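Local coordinates for D-alanyl-D-alanine carboxypeptidase (Vibrio cholerae, PDB 5TR7), which probably removes the terminal D-alanine from the peptides of cell-wall precursors, as a penicillin-binding serine carboxypeptidase of the peptidase S11 family, at residues A[4-8]-A[239-243]; A[8-12]-A[23-27]. The contacts are given in a common frame with arbitrary orientation. Numbering follows the deposited sequence.

Interaction 1 (A[4-8]-A[239-243]); sequences PQIAA and ESKKL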
loop_
_atom_site.group_PDB
_atom_site.type_symbol
_atom_site.label_atom_id
_atom_site.label_comp_id
_atom_site.label_asym_id
_atom_site.label_seq_id
_atom_site.Cartn_x
_atom_site.Cartn_y
_atom_site.Cartn_z
ATOM N N PRO A 4 -12.055 -14.082 -16.206
ATOM C CA PRO A 4 -12.355 -13.085 -17.222
ATOM C C PRO A 4 -11.067 -12.425 -17.690
ATOM O O PRO A 4 -9.970 -12.746 -17.186
ATOM C CB PRO A 4 -13.241 -12.077 -16.480
ATOM C CG PRO A 4 -12.807 -12.192 -15.046
ATOM C CD PRO A 4 -12.019 -13.476 -14.871
ATOM N N GLN A 5 -11.210 -11.571 -18.696
ATOM C CA GLN A 5 -10.089 -10.850 -19.232
ATOM C C GLN A 5 -10.065 -9.559 -18.524
ATOM O O GLN A 5 -11.090 -8.920 -18.330
ATOM C CB GLN A 5 -10.139 -10.721 -20.743
ATOM C CG GLN A 5 -9.956 -12.127 -21.302
ATOM C CD GLN A 5 -9.503 -12.189 -22.746
ATOM O OE1 GLN A 5 -9.133 -11.177 -23.352
ATOM N NE2 GLN A 5 -9.509 -13.391 -23.298
ATOM N N ILE A 6 -8.866 -9.206 -18.095
ATOM C CA ILE A 6 -8.638 -8.038 -17.317
ATOM C C ILE A 6 -7.713 -7.183 -18.088
ATOM O O ILE A 6 -6.730 -7.675 -18.563
ATOM C CB ILE A 6 -7.984 -8.485 -15.972
ATOM C CG1 ILE A 6 -8.910 -9.419 -15.171
ATOM C CG2 ILE A 6 -7.549 -7.312 -15.117
ATOM C CD1 ILE A 6 -10.258 -8.853 -14.832
ATOM N N ALA A 7 -8.022 -5.921 -18.273
ATOM C CA ALA A 7 -7.146 -5.023 -19.066
ATOM C C ALA A 7 -6.019 -4.501 -18.153
ATOM O O ALA A 7 -6.063 -3.380 -17.654
ATOM C CB ALA A 7 -7.972 -3.867 -19.635
ATOM N N ALA A 8 -4.995 -5.315 -17.930
ATOM C CA ALA A 8 -3.926 -4.917 -17.056
ATOM C C ALA A 8 -2.694 -5.682 -17.441
ATOM O O ALA A 8 -2.804 -6.770 -17.930
ATOM C CB ALA A 8 -4.312 -5.230 -15.604
ATOM N N GLU A 239 -11.554 -2.819 -13.544
ATOM C CA GLU A 239 -10.951 -4.109 -13.687
ATOM C C GLU A 239 -10.823 -4.773 -12.324
ATOM O O GLU A 239 -10.992 -5.983 -12.220
ATOM C CB GLU A 239 -9.601 -3.998 -14.394
ATOM C CG GLU A 239 -9.699 -3.371 -15.798
ATOM C CD GLU A 239 -10.666 -4.070 -16.755
ATOM O OE1 GLU A 239 -11.702 -3.487 -17.117
ATOM O OE2 GLU A 239 -10.461 -5.234 -17.056
ATOM N N SER A 240 -10.576 -4.002 -11.281
ATOM C CA SER A 240 -10.492 -4.586 -9.940
ATOM C C SER A 240 -11.845 -5.094 -9.498
ATOM O O SER A 240 -11.936 -6.172 -8.909
ATOM C CB SER A 240 -9.947 -3.552 -8.944
ATOM O OG SER A 240 -8.607 -3.291 -9.295
ATOM N N LYS A 241 -12.890 -4.336 -9.837
ATOM C CA LYS A 241 -14.262 -4.735 -9.476
ATOM C C LYS A 241 -14.593 -6.036 -10.208
ATOM O O LYS A 241 -15.115 -6.948 -9.573
ATOM C CB LYS A 241 -15.316 -3.626 -9.738
ATOM C CG LYS A 241 -16.633 -3.894 -9.120
ATOM C CD LYS A 241 -17.736 -2.885 -9.452
ATOM C CE LYS A 241 -18.940 -3.123 -8.512
ATOM N NZ LYS A 241 -20.060 -2.168 -8.729
ATOM N N LYS A 242 -14.189 -6.178 -11.488
ATOM C CA LYS A 242 -14.486 -7.414 -12.240
ATOM C C LYS A 242 -13.749 -8.559 -11.597
ATOM O O LYS A 242 -14.310 -9.607 -11.378
ATOM C CB LYS A 242 -14.029 -7.409 -13.699
ATOM C CG LYS A 242 -14.795 -6.534 -14.627
ATOM C CD LYS A 242 -14.073 -6.361 -15.973
ATOM C CE LYS A 242 -14.822 -5.277 -16.734
ATOM N NZ LYS A 242 -14.003 -4.666 -17.815
ATOM N N LEU A 243 -12.484 -8.354 -11.334
ATOM C CA LEU A 243 -11.685 -9.384 -10.752
ATOM C C LEU A 243 -12.307 -9.845 -9.474
ATOM O O LEU A 243 -12.454 -11.002 -9.267
ATOM C CB LEU A 243 -10.285 -8.875 -10.520
ATOM C CG LEU A 243 -9.176 -9.890 -10.439
ATOM C CD1 LEU A 243 -9.311 -10.974 -11.476
ATOM C CD2 LEU A 243 -7.846 -9.201 -10.550
#
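A single carboxylate, that of E239, serves both the loop and its own helix. Its OE2 accepts the backbone N-H of A7 at 2.8 Å (N to OE2), nearly straight at 169°, while its OE1 lies 2.7 Å from K242 NZ in a salt bridge one turn further along. The m, m rotamer of E239 sends the carboxylate out to the loop, where OE2 also lies 3.4 Å from I6 CA. A7 is also the centre of an inverse gamma turn, with a weak bond from A8 N to I6 O (3.0 Å). In the fold, this is the N-terminal loop leading into strand 10-15, laid against helix 233-251, which packs on the antiparallel sheet of the penicillin-binding domain. I6 supplies the apolar half of the contact. Its CD1 sits 4.2 Å from K242 CB, its CG1 4.0 Å from L243 CD1 and its CG2 4.0 Å from E239 CB, so one isoleucine fits against three residues spanning little more than one helical turn. L243 carries the apolar patch on to V227 and L13 of the sheet. On another side of the helix, K241 forms a salt bridge with D192.

Interaction 2 (A[8-12]-A[23-27]); sequences AKGYV and AEKEM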
loop_
_atom_site.group_PDB
_atom_site.type_symbol
_atom_site.label_atom_id
_atom_site.label_comp_id
_atom_site.label_asym_id
_atom_site.label_seq_id
_atom_site.Cartn_x
_atom_site.Cartn_y
_atom_site.Cartn_z
ATOM N N ALA A 8 -4.995 -5.315 -17.930
ATOM C CA ALA A 8 -3.926 -4.917 -17.056
ATOM C C ALA A 8 -2.694 -5.682 -17.441
ATOM O O ALA A 8 -2.804 -6.770 -17.930
ATOM C CB ALA A 8 -4.312 -5.230 -15.604
ATOM N N LYS A 9 -1.514 -5.144 -17.171
ATOM C CA LYS A 9 -0.273 -5.834 -17.532
ATOM C C LYS A 9 -0.009 -7.084 -16.657
ATOM O O LYS A 9 0.554 -8.066 -17.124
ATOM C CB LYS A 9 0.859 -4.839 -17.480
ATOM C CG LYS A 9 2.206 -5.318 -18.013
ATOM C CD LYS A 9 3.278 -4.342 -17.560
ATOM C CE LYS A 9 4.683 -4.708 -17.986
ATOM N NZ LYS A 9 5.618 -3.763 -17.301
ATOM N N GLY A 10 -0.445 -7.059 -15.411
ATOM C CA GLY A 10 -0.326 -8.204 -14.528
ATOM C C GLY A 10 -1.388 -8.171 -13.433
ATOM O O GLY A 10 -1.793 -7.107 -13.017
ATOM N N TYR A 11 -1.856 -9.320 -12.980
ATOM C CA TYR A 11 -2.787 -9.327 -11.867
ATOM C C TYR A 11 -2.786 -10.624 -11.156
ATOM O O TYR A 11 -2.261 -11.630 -11.657
ATOM C CB TYR A 11 -4.215 -9.020 -12.331
ATOM C CG TYR A 11 -4.823 -10.044 -13.292
ATOM C CD1 TYR A 11 -5.463 -11.191 -12.821
ATOM C CD2 TYR A 11 -4.787 -9.853 -14.670
ATOM C CE1 TYR A 11 -6.052 -12.098 -13.695
ATOM C CE2 TYR A 11 -5.372 -10.752 -15.543
ATOM C CZ TYR A 11 -6.011 -11.864 -15.041
ATOM O OH TYR A 11 -6.602 -12.763 -15.892
ATOM N N VAL A 12 -3.322 -10.565 -9.941
ATOM C CA VAL A 12 -3.525 -11.754 -9.140
ATOM C C VAL A 12 -4.761 -11.588 -8.315
ATOM O O VAL A 12 -5.061 -10.491 -7.865
ATOM C CB VAL A 12 -2.312 -12.171 -8.306
ATOM C CG1 VAL A 12 -1.911 -11.107 -7.350
ATOM C CG2 VAL A 12 -2.648 -13.431 -7.522
ATOM N N ALA A 23 -7.032 -16.573 -9.924
ATOM C CA ALA A 23 -6.729 -16.180 -11.301
ATOM C C ALA A 23 -5.478 -15.333 -11.247
ATOM O O ALA A 23 -5.188 -14.704 -10.220
ATOM C CB ALA A 23 -7.887 -15.393 -11.899
ATOM N N GLU A 24 -4.783 -15.246 -12.365
ATOM C CA GLU A 24 -3.567 -14.454 -12.431
ATOM C C GLU A 24 -3.045 -14.287 -13.824
ATOM O O GLU A 24 -3.355 -15.077 -14.682
ATOM C CB GLU A 24 -2.456 -15.133 -11.589
ATOM C CG GLU A 24 -1.935 -16.475 -12.085
ATOM C CD GLU A 24 -0.919 -16.400 -13.251
ATOM O OE1 GLU A 24 -0.224 -15.370 -13.500
ATOM O OE2 GLU A 24 -0.765 -17.435 -13.911
ATOM N N LYS A 25 -2.196 -13.284 -13.992
ATOM C CA LYS A 25 -1.492 -13.018 -15.223
ATOM C C LYS A 25 -0.167 -12.381 -14.815
ATOM O O LYS A 25 -0.135 -11.464 -13.974
ATOM C CB LYS A 25 -2.298 -12.063 -16.047
ATOM C CG LYS A 25 -1.744 -11.825 -17.419
ATOM C CD LYS A 25 -2.386 -10.569 -17.986
ATOM C CE LYS A 25 -1.707 -10.209 -19.294
ATOM N NZ LYS A 25 -2.275 -8.939 -19.780
ATOM N N GLU A 26 0.943 -12.927 -15.305
ATOM C CA GLU A 26 2.260 -12.373 -14.981
ATOM C C GLU A 26 2.463 -12.205 -13.475
ATOM O O GLU A 26 3.124 -11.287 -13.006
ATOM C CB GLU A 26 2.434 -11.006 -15.697
ATOM C CG GLU A 26 2.335 -11.108 -17.200
ATOM C CD GLU A 26 3.496 -11.860 -17.806
ATOM O OE1 GLU A 26 4.650 -11.507 -17.580
ATOM O OE2 GLU A 26 3.252 -12.803 -18.540
ATOM N N MET A 27 1.871 -13.128 -12.744
ATOM C CA MET A 27 1.845 -13.138 -11.291
ATOM C C MET A 27 3.226 -12.975 -10.605
ATOM O O MET A 27 3.351 -12.291 -9.574
ATOM C CB MET A 27 1.277 -14.499 -10.920
ATOM C CG MET A 27 1.117 -14.757 -9.453
ATOM S SD MET A 27 0.316 -16.315 -9.096
ATOM C CE MET A 27 1.645 -17.472 -9.348
#
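Backbone hydrogen bonds set the register: Y11 and K25 form an antiparallel hydrogen-bonded pair, with Y11 N to K25 O and K25 N to Y11 O both 2.9 Å. V12 and E24 follow as a non-hydrogen-bonded pair, their CA atoms 4.3 Å apart, and CA-H...O contacts support this end, from E24 CA to Y11 O (3.2 Å) and from V12 CA to A23 O (3.6 Å). Among polar side chains, the extended K25 runs back along the partner segment until its NZ donates to A8 O at 2.9 Å. E24 instead turns to its own segment, where OE1 accepts M27 N at 3.2 Å as the chain leaves the strand. The chief packing is CH-pi: K25 CB lies over the face of the Y11 ring, 3.8 Å from its centroid. Y11 CE1 also approaches A23 CB at 4.2 Å, and V12 CG2 meets M27 SD at 4.4 Å. These are the two arms of the beta hairpin at one edge of the five-stranded antiparallel sheet. Strand 21-25 is outermost; strand 10-15 bonds onward to strand 221-230, where K9 and G10 face M228 in a classic bulge. Helix 150-163 packs against V12 through P150 and A154, and M27 through Y151.

From the N terminus, the chain first meets the helix that ends the modelled part of the molecule: interaction 1 closes a loop of some 230 residues, with most of the domain inside it. Directly afterwards, and sharing A8, interaction 2 closes the short hairpin between strands 10-15 and 21-25, which therefore lies wholly within the larger loop; the two do not cross. Their centres are about 9 Å apart, and Y11 connects them: its CE2 is 3.5 Å from I6 CB, and its CD1 is 3.8 Å from L243 CD2. Together they tie the N-terminal loop, helix 233-251 and the edge of the five-stranded sheet into one packed corner, away from the predicted catalytic residues.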